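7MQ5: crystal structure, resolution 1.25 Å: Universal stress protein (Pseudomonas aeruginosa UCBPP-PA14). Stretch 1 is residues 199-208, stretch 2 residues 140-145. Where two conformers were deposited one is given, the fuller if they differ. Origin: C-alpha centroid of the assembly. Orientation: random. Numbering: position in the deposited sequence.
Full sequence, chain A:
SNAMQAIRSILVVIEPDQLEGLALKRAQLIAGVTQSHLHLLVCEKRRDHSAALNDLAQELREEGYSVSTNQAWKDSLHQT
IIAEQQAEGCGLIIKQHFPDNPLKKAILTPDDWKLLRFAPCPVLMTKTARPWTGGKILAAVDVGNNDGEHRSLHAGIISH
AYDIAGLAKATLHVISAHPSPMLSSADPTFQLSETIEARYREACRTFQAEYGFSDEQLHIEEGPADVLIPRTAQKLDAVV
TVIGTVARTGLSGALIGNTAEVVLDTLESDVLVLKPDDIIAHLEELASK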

# COMPACT_ATOMS: atom_id res chain seq x y z
N ARG A 199 16.56 -9.20 -25.28
CA ARG A 199 15.11 -9.44 -25.02
C ARG A 199 14.69 -8.61 -23.80
O ARG A 199 13.59 -8.02 -23.83
CB ARG A 199 14.85 -10.93 -24.77
CG ARG A 199 15.52 -11.86 -25.78
CD ARG A 199 15.19 -13.32 -25.52
NE ARG A 199 16.13 -14.23 -26.17
CZ ARG A 199 16.06 -14.64 -27.44
NH1 ARG A 199 16.98 -15.47 -27.90
NH2 ARG A 199 15.10 -14.21 -28.24
N TYR A 200 15.54 -8.56 -22.77
CA TYR A 200 15.25 -7.76 -21.56
C TYR A 200 15.29 -6.27 -21.91
O TYR A 200 14.39 -5.53 -21.49
CB TYR A 200 16.22 -8.08 -20.43
CG TYR A 200 15.97 -7.26 -19.19
CD1 TYR A 200 14.91 -7.57 -18.35
CD2 TYR A 200 16.75 -6.17 -18.87
CE1 TYR A 200 14.64 -6.82 -17.22
CE2 TYR A 200 16.50 -5.41 -17.74
CZ TYR A 200 15.44 -5.74 -16.91
OH TYR A 200 15.17 -5.00 -15.79
N ARG A 201 16.32 -5.82 -22.65
CA ARG A 201 16.37 -4.38 -23.02
C ARG A 201 15.13 -4.04 -23.85
O ARG A 201 14.59 -2.93 -23.67
CB ARG A 201 17.68 -4.02 -23.73
CG ARG A 201 18.88 -3.91 -22.79
CD ARG A 201 20.06 -3.21 -23.45
NE ARG A 201 20.67 -4.00 -24.51
CZ ARG A 201 21.76 -4.75 -24.38
NH1 ARG A 201 22.23 -5.43 -25.42
NH2 ARG A 201 22.39 -4.83 -23.22
N GLU A 202 14.66 -4.98 -24.67
CA GLU A 202 13.44 -4.77 -25.50
C GLU A 202 12.23 -4.57 -24.58
O GLU A 202 11.49 -3.58 -24.78
CB GLU A 202 13.24 -5.95 -26.47
CG GLU A 202 11.97 -5.87 -27.31
CD GLU A 202 11.87 -6.91 -28.41
OE1 GLU A 202 10.77 -7.44 -28.62
OE2 GLU A 202 12.90 -7.16 -29.08
N ALA A 203 12.05 -5.47 -23.61
CA ALA A 203 10.93 -5.37 -22.64
C ALA A 203 11.01 -4.02 -21.92
O ALA A 203 9.97 -3.36 -21.73
CB ALA A 203 10.99 -6.51 -21.65
N CYS A 204 12.23 -3.60 -21.59
CA CYS A 204 12.43 -2.34 -20.84
C CYS A 204 12.08 -1.12 -21.70
O CYS A 204 11.39 -0.21 -21.20
CB CYS A 204 13.86 -2.27 -20.35
SG CYS A 204 14.14 -0.81 -19.33
N ARG A 205 12.54 -1.07 -22.95
CA ARG A 205 12.23 0.08 -23.83
C ARG A 205 10.72 0.13 -24.12
O ARG A 205 10.17 1.24 -24.15
CB ARG A 205 13.06 0.04 -25.11
CG ARG A 205 14.55 0.28 -24.89
CD ARG A 205 14.86 1.61 -24.21
NE ARG A 205 16.29 1.85 -24.07
CZ ARG A 205 16.83 2.88 -23.44
NH1 ARG A 205 16.07 3.80 -22.86
NH2 ARG A 205 18.15 3.00 -23.37
N THR A 206 10.08 -1.02 -24.29
CA THR A 206 8.62 -1.05 -24.53
C THR A 206 7.89 -0.50 -23.30
O THR A 206 6.96 0.32 -23.46
CB THR A 206 8.15 -2.46 -24.89
OG1 THR A 206 8.77 -2.77 -26.14
CG2 THR A 206 6.65 -2.57 -25.01
N PHE A 207 8.30 -0.95 -22.11
CA PHE A 207 7.69 -0.47 -20.85
C PHE A 207 7.81 1.05 -20.74
O PHE A 207 6.83 1.72 -20.39
CB PHE A 207 8.36 -1.16 -19.66
CG PHE A 207 7.86 -0.72 -18.32
CD1 PHE A 207 6.80 -1.38 -17.72
CD2 PHE A 207 8.44 0.34 -17.65
CE1 PHE A 207 6.34 -0.98 -16.47
CE2 PHE A 207 7.98 0.74 -16.41
CZ PHE A 207 6.92 0.08 -15.83
N GLN A 208 8.98 1.58 -21.09
CA GLN A 208 9.24 3.03 -20.98
C GLN A 208 8.32 3.83 -21.92
O GLN A 208 7.82 4.89 -21.50
CB GLN A 208 10.72 3.28 -21.26
CG GLN A 208 11.15 4.70 -20.98
CD GLN A 208 12.65 4.86 -21.02
OE1 GLN A 208 13.38 3.97 -21.43
NE2 GLN A 208 13.11 6.02 -20.58
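Stretch 2 (140-145) AVDVGN

V143 is the knob of this contact. It sits in the turn that follows the strand, its CA-to-CB bond points toward the helix, and with chi1 near -54° (m) its two methyls serve different neighbours. CG1 rests over one face of the F207 ring, 3.7 Å from the centroid and 12° off the ring normal, a CH-pi contact in which it also lies 3.7 Å from F207 CG. CG2 faces the preceding turns of the helix, 4.2 Å from C204 CB and 3.5 Å from Y200 OH. The helical spacing of Y200, A203, C204 and F207 places all four along the side that receives the loop, and both aromatic residues take the t rotamer.

Two residues back along stretch 2, V141 closes the strand and adds a lighter contact, its CG2 4.1 Å from F207 CZ. The chain therefore runs from the F207 end of the helix toward Y200, against the helix's own direction: C204 CA is 5.9 Å from V143 CA, and Y200 CA is 5.8 Å from G144 CA. A203 directs its methyl toward the loop, with CB 3.6 Å from V143 O, while G144 brings its CA to 3.5 Å from Y200 CE1, at the edge of the ring. A CB on G144 would come within about 3.1 Å of that same CE1, a tight fit.

Toward the polar edge, the loop's polar groups bond within the turn. Residues D142 to N145 form a type I turn, with N145 N donating to D142 O at 3.2 Å, and G144 N donates to D142 OD1 at 3.0 Å, an oxygen also bonded elsewhere in the structure. No hydrogen bond crosses to the helix; packing alone joins the two stretches, and the CA-to-CB bond of N145 points away from the helix.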

# COMPACT_ATOMS: atom_id res chain seq x y z
N ALA A 140 7.39 -0.21 -7.48
CA ALA A 140 8.30 -1.35 -7.66
C ALA A 140 7.68 -2.35 -8.65
O ALA A 140 6.58 -2.85 -8.39
CB ALA A 140 8.59 -2.01 -6.34
N VAL A 141 8.38 -2.62 -9.74
CA VAL A 141 7.92 -3.60 -10.77
C VAL A 141 9.11 -4.48 -11.19
O VAL A 141 10.22 -4.33 -10.63
CB VAL A 141 7.33 -2.84 -11.97
CG1 VAL A 141 6.14 -1.98 -11.57
CG2 VAL A 141 8.39 -2.02 -12.68
N ASP A 142 8.84 -5.46 -12.04
CA ASP A 142 9.93 -6.25 -12.68
C ASP A 142 9.60 -6.25 -14.17
O ASP A 142 8.79 -7.08 -14.60
CB ASP A 142 10.09 -7.67 -12.11
CG ASP A 142 11.22 -8.47 -12.75
OD1 ASP A 142 11.81 -7.97 -13.74
OD2 ASP A 142 11.50 -9.58 -12.27
N VAL A 143 10.18 -5.30 -14.91
CA VAL A 143 9.87 -5.15 -16.36
C VAL A 143 10.30 -6.41 -17.14
O VAL A 143 9.81 -6.58 -18.26
CB VAL A 143 10.51 -3.87 -16.93
CG1 VAL A 143 10.11 -2.63 -16.13
CG2 VAL A 143 12.02 -3.97 -17.04
N GLY A 144 11.11 -7.28 -16.53
CA GLY A 144 11.56 -8.53 -17.18
C GLY A 144 10.47 -9.58 -17.30
O GLY A 144 10.76 -10.64 -17.87
N ASN A 145 9.25 -9.32 -16.79
CA ASN A 145 8.15 -10.32 -16.89
C ASN A 145 6.88 -9.62 -17.39
O ASN A 145 6.41 -8.71 -16.69
CB ASN A 145 7.91 -11.04 -15.56
CG ASN A 145 6.91 -12.17 -15.66
OD1 ASN A 145 6.00 -12.15 -16.50
ND2 ASN A 145 7.05 -13.17 -14.81